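Local coordinates for uncharacterized protein (Thermus thermophilus HB8, PDB 6SCE) that is probably a CRISPR defence DNA nuclease, switched on when cyclic oligoadenylate binds to its CARF domains, at residues 13-18 with 136-141; 543-548 with 552-557; 91-96 with 386-391. All coordinates share one frame; numbering follows the deposited sequence.

Overall arrangement
Residues of interactions 1 and 3 touch the bound nucleotides, and interaction 2 lies on the other side of the chain's centre, about 38 Å and 33 Å from them between centres. All three are buried, and each joins a different pair of elements. Interaction 1 packs the start of helix 15-28 against the approach to helix 140-148 beside a bound adenylate; interaction 3 joins helices 90-100 and 384-393, which follow central strands of two separate sheets. In both, small apolar contacts carry the join. The hairpin of interaction 2 instead combines backbone bonds and an aromatic stack with a carboxylate edge.

Interaction 1: 13-18 with 136-141; sequences DPAPAY and EALTLE. With nucleotides of chain B.
A15 and Y18 close over L138 in a small, buried apolar contact, where the start of helix 15-28 meets the chain running into helix 140-148. L138 CD2 reaches A15 CB at 3.8 Å and also lies at the edge of the Y18 ring, while CD1 approaches Y18 CD2 obliquely at 3.8 Å. With CG anti to the backbone N (chi1 179°), the tyrosine swings its ring out towards L138, and its hydroxyl goes on to bond E142.

The same helix start meets the nucleotide. The D13 N-H donates to OP1 of A2 of chain B at 2.8 Å, P16 CD lies 3.7 Å from C5 of the adenine, and A15 CB comes to 3.3 Å from its N6. D13 OD1, through its anti lone pair, caps A15 N at 3.0 Å and also bonds Y147 OH. This is consistent with part of the cyclic oligoadenylate pocket of a CARF domain. An alanine in place of D13 would remove that acceptor, and is likely to leave A15 N-H without its cap and Y147 OH without this partner. Around this site, F53 of helix 44-59 covers P14, A17 and Y18, while L146 of helix 140-148 touches both Y18 and L138.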
loop_
_atom_site.group_PDB
_atom_site.type_symbol
_atom_site.label_atom_id
_atom_site.label_comp_id
_atom_site.label_asym_id
_atom_site.label_seq_id
_atom_site.Cartn_x
_atom_site.Cartn_y
_atom_site.Cartn_z
ATOM N N ASP A 13 -3.499 10.741 8.290
ATOM C CA ASP A 13 -3.621 10.319 9.665
ATOM C C ASP A 13 -3.212 11.407 10.681
ATOM O O ASP A 13 -2.098 11.885 10.649
ATOM C CB ASP A 13 -2.821 9.052 9.938
ATOM C CG ASP A 13 -3.460 8.243 11.028
ATOM O OD1 ASP A 13 -3.421 8.698 12.186
ATOM O OD2 ASP A 13 -4.046 7.185 10.700
ATOM N N PRO A 14 -4.119 11.784 11.581
ATOM C CA PRO A 14 -3.780 12.843 12.539
ATOM C C PRO A 14 -2.885 12.371 13.671
ATOM O O PRO A 14 -2.310 13.199 14.390
ATOM C CB PRO A 14 -5.153 13.259 13.085
ATOM C CG PRO A 14 -5.967 12.034 12.982
ATOM C CD PRO A 14 -5.528 11.391 11.693
ATOM N N ALA A 15 -2.762 11.065 13.847
ATOM C CA ALA A 15 -2.026 10.573 15.027
ATOM C C ALA A 15 -0.548 10.997 15.111
ATOM O O ALA A 15 -0.083 11.402 16.179
ATOM C CB ALA A 15 -2.151 9.082 15.156
ATOM N N PRO A 16 0.214 10.914 14.006
ATOM C CA PRO A 16 1.605 11.375 14.139
ATOM C C PRO A 16 1.718 12.879 14.331
ATOM O O PRO A 16 2.654 13.331 14.954
ATOM C CB PRO A 16 2.268 10.955 12.823
ATOM C CG PRO A 16 1.130 10.720 11.879
ATOM C CD PRO A 16 -0.019 10.219 12.724
ATOM N N ALA A 17 0.749 13.634 13.811
ATOM C CA ALA A 17 0.718 15.095 14.002
ATOM C C ALA A 17 0.458 15.421 15.477
ATOM O O ALA A 17 1.089 16.315 16.074
ATOM C CB ALA A 17 -0.366 15.708 13.126
ATOM N N TYR A 18 -0.488 14.695 16.053
ATOM C CA TYR A 18 -0.801 14.850 17.475
ATOM C C TYR A 18 0.349 14.399 18.356
ATOM O O TYR A 18 0.757 15.129 19.283
ATOM C CB TYR A 18 -2.099 14.144 17.827
ATOM C CG TYR A 18 -2.459 14.242 19.282
ATOM C CD1 TYR A 18 -2.500 15.475 19.933
ATOM C CD2 TYR A 18 -2.778 13.107 20.009
ATOM C CE1 TYR A 18 -2.852 15.563 21.276
ATOM C CE2 TYR A 18 -3.130 13.190 21.341
ATOM C CZ TYR A 18 -3.153 14.421 21.974
ATOM O OH TYR A 18 -3.504 14.481 23.318
ATOM N N GLU A 136 5.005 10.159 25.838
ATOM C CA GLU A 136 4.145 10.897 24.912
ATOM C C GLU A 136 3.211 10.001 24.076
ATOM O O GLU A 136 2.265 10.485 23.468
ATOM C CB GLU A 136 5.040 11.679 23.943
ATOM C CG GLU A 136 5.934 12.706 24.624
ATOM C CD GLU A 136 7.333 12.194 24.943
ATOM O OE1 GLU A 136 7.535 10.959 25.054
ATOM O OE2 GLU A 136 8.260 13.035 25.058
ATOM N N ALA A 137 3.498 8.705 24.045
ATOM C CA ALA A 137 2.659 7.721 23.313
ATOM C C ALA A 137 1.176 7.948 23.459
ATOM O O ALA A 137 0.656 8.156 24.578
ATOM C CB ALA A 137 2.988 6.317 23.805
ATOM N N LEU A 138 0.447 7.908 22.343
ATOM C CA LEU A 138 -0.984 8.103 22.433
ATOM C C LEU A 138 -1.631 6.991 23.296
ATOM O O LEU A 138 -1.268 5.796 23.212
ATOM C CB LEU A 138 -1.632 8.124 21.041
ATOM C CG LEU A 138 -1.724 9.500 20.369
ATOM C CD1 LEU A 138 -0.393 10.213 20.320
ATOM C CD2 LEU A 138 -2.335 9.333 18.981
ATOM N N THR A 139 -2.604 7.403 24.075
ATOM C CA THR A 139 -3.381 6.498 24.917
ATOM C C THR A 139 -4.550 5.955 24.120
ATOM O O THR A 139 -4.898 6.437 23.038
ATOM C CB THR A 139 -3.948 7.254 26.138
ATOM O OG1 THR A 139 -4.891 8.229 25.680
ATOM C CG2 THR A 139 -2.811 7.927 26.955
ATOM N N LEU A 140 -5.207 4.954 24.668
ATOM C CA LEU A 140 -6.403 4.419 24.052
ATOM C C LEU A 140 -7.442 5.497 23.919
ATOM O O LEU A 140 -8.133 5.585 22.902
ATOM C CB LEU A 140 -6.938 3.205 24.824
ATOM C CG LEU A 140 -8.086 2.507 24.076
ATOM C CD1 LEU A 140 -8.051 0.998 24.212
ATOM C CD2 LEU A 140 -9.447 3.060 24.483
ATOM N N GLU A 141 -7.577 6.337 24.943
ATOM C CA GLU A 141 -8.610 7.365 24.894
ATOM C C GLU A 141 -8.311 8.393 23.796
ATOM O O GLU A 141 -9.223 8.903 23.152
ATOM C CB GLU A 141 -8.693 8.090 26.227
ATOM C CG GLU A 141 -9.305 7.248 27.326
ATOM C CD GLU A 141 -8.450 6.081 27.755
ATOM O OE1 GLU A 141 -7.177 6.163 27.722
ATOM O OE2 GLU A 141 -9.099 5.052 28.123
ATOM P P A B 2 0.076 10.402 6.749
ATOM O OP1 A B 2 -1.275 9.768 6.850
ATOM O OP2 A B 2 0.361 11.768 7.315
ATOM O "O5'" A B 2 1.119 9.382 7.416
ATOM C "C5'" A B 2 2.465 9.846 7.672
ATOM C "C4'" A B 2 3.249 8.750 8.348
ATOM O "O4'" A B 2 2.685 8.526 9.668
ATOM C "C3'" A B 2 3.254 7.400 7.643
ATOM O "O3'" A B 2 4.545 6.794 7.692
ATOM C "C2'" A B 2 2.277 6.572 8.474
ATOM O "O2'" A B 2 2.586 5.195 8.453
ATOM C "C1'" A B 2 2.508 7.148 9.864
ATOM N N9 A B 2 1.436 6.914 10.811
ATOM C C8 A B 2 0.124 6.601 10.535
ATOM N N7 A B 2 -0.578 6.388 11.618
ATOM C C5 A B 2 0.319 6.548 12.663
ATOM C C6 A B 2 0.182 6.437 14.061
ATOM N N6 A B 2 -0.937 6.047 14.667
ATOM N N1 A B 2 1.276 6.709 14.813
ATOM C C2 A B 2 2.423 6.999 14.185
ATOM N N3 A B 2 2.675 7.119 12.881
ATOM C C4 A B 2 1.567 6.870 12.170
#

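Interaction 2: 543-548 with 552-557; sequences DGVFFH and LWFVEC
F546 and W553, running side by side across the strands, stack their rings at the apolar centre of a beta hairpin, strands 541-548 and 551-558, whose D543, E556 and K558 follow the order of a PD-(D/E)XK motif, consistent with that nuclease fold. The phenyl ring and the five-membered ring of the indole form an offset stack, centroids 4.1 Å apart and planes only 14° from parallel. W553 CB also sits over the centre of the phenyl face, a CH-pi contact. The F546 chi1 of 63° puts CG in the crowded position between backbone N and carbonyl carbon, which lays the ring against the face of the W553 indole. V555 CG2 meets the edge of that ring, 3.9 Å from F546 CD1, and L509 and L513 of helix 499-513 pack against it.

V545, F547, L552 and F554 occupy the other face of the sheet. There L552 CD1 touches F547 CB at 4.0 Å, and F554 packs on helix 561-579.

Between the two faces, F546 and W553 form an antiparallel hydrogen-bonded pair: F546 N reaches W553 O at 2.9 Å, and W553 N returns to F546 O at 2.7 Å. A water next to the indole edge accepts from W553 NE1 and donates to H548 O, tying the ring to the opposite strand.

Towards the polar end the pairing is irregular. D543 and G544 both face V555 in a classic beta bulge, with D543 N bonded to V555 O at 3.1 Å. Beside the bulge two carboxylates come close, D543 OD2 to E556 OE1 3.6 Å, while R567 forms a salt bridge with E556. Finally, D543 OD2 spends its anti lone pair on C557 N, at 2.8 Å and an almost straight 169°.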
loop_
_atom_site.group_PDB
_atom_site.type_symbol
_atom_site.label_atom_id
_atom_site.label_comp_id
_atom_site.label_asym_id
_atom_site.label_seq_id
_atom_site.Cartn_x
_atom_site.Cartn_y
_atom_site.Cartn_z
ATOM N N ASP A 543 -9.789 -12.654 -13.974
ATOM C CA ASP A 543 -10.297 -12.747 -15.358
ATOM C C ASP A 543 -9.566 -11.863 -16.368
ATOM O O ASP A 543 -9.770 -11.972 -17.585
ATOM C CB ASP A 543 -11.780 -12.404 -15.364
ATOM C CG ASP A 543 -12.611 -13.413 -14.592
ATOM O OD1 ASP A 543 -12.123 -14.532 -14.381
ATOM O OD2 ASP A 543 -13.733 -13.058 -14.181
ATOM N N GLY A 544 -8.713 -10.971 -15.857
ATOM C CA GLY A 544 -7.911 -10.128 -16.697
ATOM C C GLY A 544 -7.061 -9.202 -15.833
ATOM O O GLY A 544 -7.296 -9.045 -14.638
ATOM N N VAL A 545 -6.050 -8.614 -16.448
ATOM C CA VAL A 545 -5.234 -7.629 -15.760
ATOM C C VAL A 545 -4.694 -6.646 -16.793
ATOM O O VAL A 545 -4.378 -7.009 -17.930
ATOM C CB VAL A 545 -4.130 -8.296 -14.898
ATOM C CG1 VAL A 545 -3.160 -9.108 -15.748
ATOM C CG2 VAL A 545 -3.378 -7.279 -14.046
ATOM N N PHE A 546 -4.644 -5.377 -16.401
ATOM C CA PHE A 546 -3.998 -4.383 -17.239
ATOM C C PHE A 546 -3.224 -3.381 -16.383
ATOM O O PHE A 546 -3.529 -3.182 -15.187
ATOM C CB PHE A 546 -4.959 -3.715 -18.264
ATOM C CG PHE A 546 -6.095 -2.932 -17.672
ATOM C CD1 PHE A 546 -7.291 -3.556 -17.350
ATOM C CD2 PHE A 546 -6.010 -1.552 -17.543
ATOM C CE1 PHE A 546 -8.356 -2.824 -16.840
ATOM C CE2 PHE A 546 -7.070 -0.809 -17.046
ATOM C CZ PHE A 546 -8.242 -1.444 -16.682
ATOM N N PHE A 547 -2.211 -2.783 -17.007
ATOM C CA PHE A 547 -1.361 -1.791 -16.353
ATOM C C PHE A 547 -1.395 -0.519 -17.195
ATOM O O PHE A 547 -1.222 -0.579 -18.408
ATOM C CB PHE A 547 0.059 -2.340 -16.201
ATOM C CG PHE A 547 0.992 -1.405 -15.496
ATOM C CD1 PHE A 547 0.775 -1.057 -14.180
ATOM C CD2 PHE A 547 2.079 -0.848 -16.168
ATOM C CE1 PHE A 547 1.612 -0.168 -13.530
ATOM C CE2 PHE A 547 2.932 0.027 -15.517
ATOM C CZ PHE A 547 2.696 0.368 -14.197
ATOM N N HIS A 548 -1.687 0.618 -16.566
ATOM C CA HIS A 548 -1.686 1.870 -17.304
ATOM C C HIS A 548 -1.185 2.990 -16.413
ATOM O O HIS A 548 -1.827 3.329 -15.434
ATOM C CB HIS A 548 -3.088 2.192 -17.818
ATOM C CG HIS A 548 -3.128 3.364 -18.748
ATOM N ND1 HIS A 548 -2.288 3.472 -19.834
ATOM C CD2 HIS A 548 -3.905 4.475 -18.755
ATOM C CE1 HIS A 548 -2.534 4.612 -20.461
ATOM N NE2 HIS A 548 -3.511 5.237 -19.829
ATOM N N LEU A 552 -2.117 -0.569 -11.508
ATOM C CA LEU A 552 -2.478 -1.918 -11.929
ATOM C C LEU A 552 -3.980 -2.105 -11.751
ATOM O O LEU A 552 -4.572 -1.609 -10.783
ATOM C CB LEU A 552 -1.748 -2.961 -11.081
ATOM C CG LEU A 552 -1.769 -4.385 -11.633
ATOM C CD1 LEU A 552 -1.114 -4.489 -12.981
ATOM C CD2 LEU A 552 -1.025 -5.271 -10.643
ATOM N N TRP A 553 -4.592 -2.827 -12.686
ATOM C CA TRP A 553 -6.029 -3.119 -12.644
ATOM C C TRP A 553 -6.225 -4.618 -12.777
ATOM O O TRP A 553 -5.607 -5.243 -13.635
ATOM C CB TRP A 553 -6.767 -2.478 -13.828
ATOM C CG TRP A 553 -6.850 -0.981 -13.833
ATOM C CD1 TRP A 553 -5.837 -0.104 -14.074
ATOM C CD2 TRP A 553 -8.029 -0.197 -13.670
ATOM N NE1 TRP A 553 -6.305 1.193 -14.013
ATOM C CE2 TRP A 553 -7.650 1.161 -13.785
ATOM C CE3 TRP A 553 -9.375 -0.507 -13.428
ATOM C CZ2 TRP A 553 -8.564 2.204 -13.663
ATOM C CZ3 TRP A 553 -10.269 0.521 -13.282
ATOM C CH2 TRP A 553 -9.862 1.871 -13.395
ATOM N N PHE A 554 -7.075 -5.171 -11.917
ATOM C CA PHE A 554 -7.554 -6.532 -12.050
ATOM C C PHE A 554 -8.974 -6.478 -12.589
ATOM O O PHE A 554 -9.755 -5.599 -12.216
ATOM C CB PHE A 554 -7.554 -7.239 -10.698
ATOM C CG PHE A 554 -6.188 -7.420 -10.112
ATOM C CD1 PHE A 554 -5.135 -7.872 -10.895
ATOM C CD2 PHE A 554 -5.955 -7.149 -8.773
ATOM C CE1 PHE A 554 -3.873 -8.036 -10.354
ATOM C CE2 PHE A 554 -4.696 -7.319 -8.227
ATOM C CZ PHE A 554 -3.663 -7.771 -9.005
ATOM N N VAL A 555 -9.302 -7.436 -13.449
ATOM C CA VAL A 555 -10.598 -7.466 -14.115
ATOM C C VAL A 555 -11.396 -8.670 -13.616
ATOM O O VAL A 555 -10.845 -9.785 -13.489
ATOM C CB VAL A 555 -10.443 -7.576 -15.645
ATOM C CG1 VAL A 555 -11.806 -7.532 -16.337
ATOM C CG2 VAL A 555 -9.547 -6.471 -16.179
ATOM N N GLU A 556 -12.676 -8.442 -13.310
ATOM C CA GLU A 556 -13.597 -9.550 -12.970
ATOM C C GLU A 556 -14.756 -9.486 -13.952
ATOM O O GLU A 556 -15.353 -8.425 -14.116
ATOM C CB GLU A 556 -14.107 -9.440 -11.527
ATOM C CG GLU A 556 -15.076 -10.538 -11.085
ATOM C CD GLU A 556 -14.421 -11.892 -10.866
ATOM O OE1 GLU A 556 -13.177 -11.971 -10.788
ATOM O OE2 GLU A 556 -15.160 -12.892 -10.758
ATOM N N CYS A 557 -15.062 -10.625 -14.574
ATOM C CA CYS A 557 -16.090 -10.736 -15.613
ATOM C C CYS A 557 -17.157 -11.725 -15.171
ATOM O O CYS A 557 -16.837 -12.872 -14.863
ATOM C CB CYS A 557 -15.485 -11.266 -16.905
ATOM S SG CYS A 557 -14.371 -10.106 -17.715
HETATM O O HOH W 1 -4.610 3.376 -14.837
#

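Interaction 3: 91-96 with 386-391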
loop_
_atom_site.group_PDB
_atom_site.type_symbol
_atom_site.label_atom_id
_atom_site.label_comp_id
_atom_site.label_asym_id
_atom_site.label_seq_id
_atom_site.Cartn_x
_atom_site.Cartn_y
_atom_site.Cartn_z
ATOM N N TYR A 91 8.195 13.312 -0.163
ATOM C CA TYR A 91 8.653 14.387 -1.008
ATOM C C TYR A 91 8.728 15.717 -0.261
ATOM O O TYR A 91 9.706 16.425 -0.377
ATOM C CB TYR A 91 7.725 14.492 -2.218
ATOM C CG TYR A 91 7.947 15.710 -3.078
ATOM C CD1 TYR A 91 8.934 15.741 -4.077
ATOM C CD2 TYR A 91 7.153 16.842 -2.907
ATOM C CE1 TYR A 91 9.124 16.879 -4.867
ATOM C CE2 TYR A 91 7.338 17.966 -3.680
ATOM C CZ TYR A 91 8.313 17.984 -4.665
ATOM O OH TYR A 91 8.451 19.147 -5.405
ATOM N N TRP A 92 7.672 16.063 0.465
ATOM C CA TRP A 92 7.610 17.308 1.180
ATOM C C TRP A 92 8.472 17.297 2.422
ATOM O O TRP A 92 9.002 18.319 2.772
ATOM C CB TRP A 92 6.159 17.694 1.485
ATOM C CG TRP A 92 5.503 18.262 0.290
ATOM C CD1 TRP A 92 4.551 17.687 -0.525
ATOM C CD2 TRP A 92 5.821 19.525 -0.280
ATOM N NE1 TRP A 92 4.251 18.561 -1.559
ATOM C CE2 TRP A 92 5.015 19.690 -1.420
ATOM C CE3 TRP A 92 6.702 20.546 0.087
ATOM C CZ2 TRP A 92 5.061 20.857 -2.200
ATOM C CZ3 TRP A 92 6.747 21.699 -0.690
ATOM C CH2 TRP A 92 5.931 21.829 -1.825
ATOM N N ALA A 93 8.648 16.141 3.060
ATOM C CA ALA A 93 9.619 16.037 4.139
ATOM C C ALA A 93 11.002 16.418 3.623
ATOM O O ALA A 93 11.750 17.173 4.270
ATOM C CB ALA A 93 9.636 14.641 4.720
ATOM N N VAL A 94 11.344 15.910 2.453
ATOM C CA VAL A 94 12.650 16.214 1.903
ATOM C C VAL A 94 12.813 17.720 1.638
ATOM O O VAL A 94 13.853 18.303 1.994
ATOM C CB VAL A 94 12.913 15.429 0.624
ATOM C CG1 VAL A 94 14.141 15.961 -0.093
ATOM C CG2 VAL A 94 13.085 13.951 0.938
ATOM N N ARG A 95 11.808 18.323 1.030
ATOM C CA ARG A 95 11.853 19.765 0.716
ATOM C C ARG A 95 11.859 20.648 1.967
ATOM O O ARG A 95 12.652 21.595 2.065
ATOM C CB ARG A 95 10.720 20.140 -0.189
ATOM C CG ARG A 95 10.917 19.472 -1.562
ATOM C CD ARG A 95 10.117 20.076 -2.649
ATOM N NE ARG A 95 10.474 21.483 -2.832
ATOM C CZ ARG A 95 9.733 22.341 -3.503
ATOM N NH1 ARG A 95 8.625 21.939 -4.104
ATOM N NH2 ARG A 95 10.105 23.617 -3.570
ATOM N N PHE A 96 11.022 20.304 2.946
ATOM C CA PHE A 96 11.031 21.016 4.220
ATOM C C PHE A 96 12.342 20.839 4.952
ATOM O O PHE A 96 12.831 21.785 5.559
ATOM C CB PHE A 96 9.880 20.560 5.122
ATOM C CG PHE A 96 8.621 21.320 4.912
ATOM C CD1 PHE A 96 8.082 21.459 3.639
ATOM C CD2 PHE A 96 7.948 21.892 5.984
ATOM C CE1 PHE A 96 6.914 22.152 3.436
ATOM C CE2 PHE A 96 6.781 22.602 5.774
ATOM C CZ PHE A 96 6.247 22.709 4.502
HETATM N N MSE A 386 13.687 6.495 6.758
HETATM C CA MSE A 386 14.522 5.778 5.803
HETATM C C MSE A 386 14.763 6.579 4.548
HETATM O O MSE A 386 15.879 6.660 4.035
HETATM C CB MSE A 386 13.923 4.431 5.503
HETATM C CG MSE A 386 13.882 3.469 6.697
HETATM SE SE MSE A 386 12.679 1.975 6.479
HETATM C CE MSE A 386 13.402 1.162 4.881
ATOM N N ALA A 387 13.702 7.198 4.047
ATOM C CA ALA A 387 13.796 8.021 2.852
ATOM C C ALA A 387 14.634 9.282 3.053
ATOM O O ALA A 387 15.400 9.676 2.159
ATOM C CB ALA A 387 12.406 8.367 2.368
ATOM N N LEU A 388 14.484 9.941 4.198
ATOM C CA LEU A 388 15.367 11.058 4.535
ATOM C C LEU A 388 16.830 10.608 4.638
ATOM O O LEU A 388 17.730 11.335 4.228
ATOM C CB LEU A 388 14.929 11.750 5.800
ATOM C CG LEU A 388 13.638 12.554 5.681
ATOM C CD1 LEU A 388 13.302 13.222 7.000
ATOM C CD2 LEU A 388 13.759 13.584 4.595
ATOM N N GLY A 389 17.059 9.411 5.157
ATOM C CA GLY A 389 18.400 8.846 5.200
ATOM C C GLY A 389 19.024 8.703 3.848
ATOM O O GLY A 389 20.217 8.999 3.629
ATOM N N LEU A 390 18.200 8.261 2.907
ATOM C CA LEU A 390 18.666 8.131 1.552
ATOM C C LEU A 390 18.955 9.509 0.989
ATOM O O LEU A 390 19.971 9.705 0.358
ATOM C CB LEU A 390 17.646 7.381 0.687
ATOM C CG LEU A 390 17.830 7.430 -0.841
ATOM C CD1 LEU A 390 19.215 7.041 -1.263
ATOM C CD2 LEU A 390 16.854 6.456 -1.471
ATOM N N TYR A 391 18.059 10.465 1.194
ATOM C CA TYR A 391 18.286 11.809 0.689
ATOM C C TYR A 391 19.599 12.393 1.251
ATOM O O TYR A 391 20.347 13.035 0.529
ATOM C CB TYR A 391 17.118 12.723 1.060
ATOM C CG TYR A 391 17.439 14.174 0.860
ATOM C CD1 TYR A 391 17.534 14.712 -0.410
ATOM C CD2 TYR A 391 17.612 15.017 1.947
ATOM C CE1 TYR A 391 17.833 16.061 -0.601
ATOM C CE2 TYR A 391 17.907 16.362 1.770
ATOM C CZ TYR A 391 18.015 16.877 0.497
ATOM O OH TYR A 391 18.297 18.234 0.351
HETATM O O HOH W 2 16.006 19.433 0.583
#
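The segments 91-96 and 386-391, where V94 meets L388 and Y391, are helical and cross at -48° with their axes 9.9 Å apart at closest approach. V94 is the wedge, and its two methyl groups find different partners. CG1 sits over the centre of one face of the Y391 ring, 3.7 Å from the centroid and 13° off the normal, a well-aligned CH-pi contact. CG2 meets L388 CD2 at 3.7 Å, the valine and leucine sliding past each other in opposite directions. For the tyrosine, chi1 of 166° sets CG anti to the backbone N and carries the ring towards helix 90-100. L388 CD2 also comes within 4.3 Å of A93 CB, and the same leucine touches L97 further along helix 90-100 and L354 of helix 354-370.

One water completes the join. It donates to V94 O at 2.8 Å and lies 2.6 Å from Y391 OH, linking the tyrosine's polar end to the backbone of the facing helix.

Helix 90-100 belongs to the crossover between parallel strands 81-84 and 105-111, and helix 384-393 to that between 375-378 and 399-404. These are matching positions in two sheets of the same strand order, consistent with two CARF domains packed against each other through equivalent helices. Bound RNA is close by: M386, a selenomethionine in this crystal, packs on an adenine base. Methyl groups, an aromatic face and a bridging water make up the contact between the segments, which implies a join that depends on the fit of shapes, with no direct polar bond to set its angle.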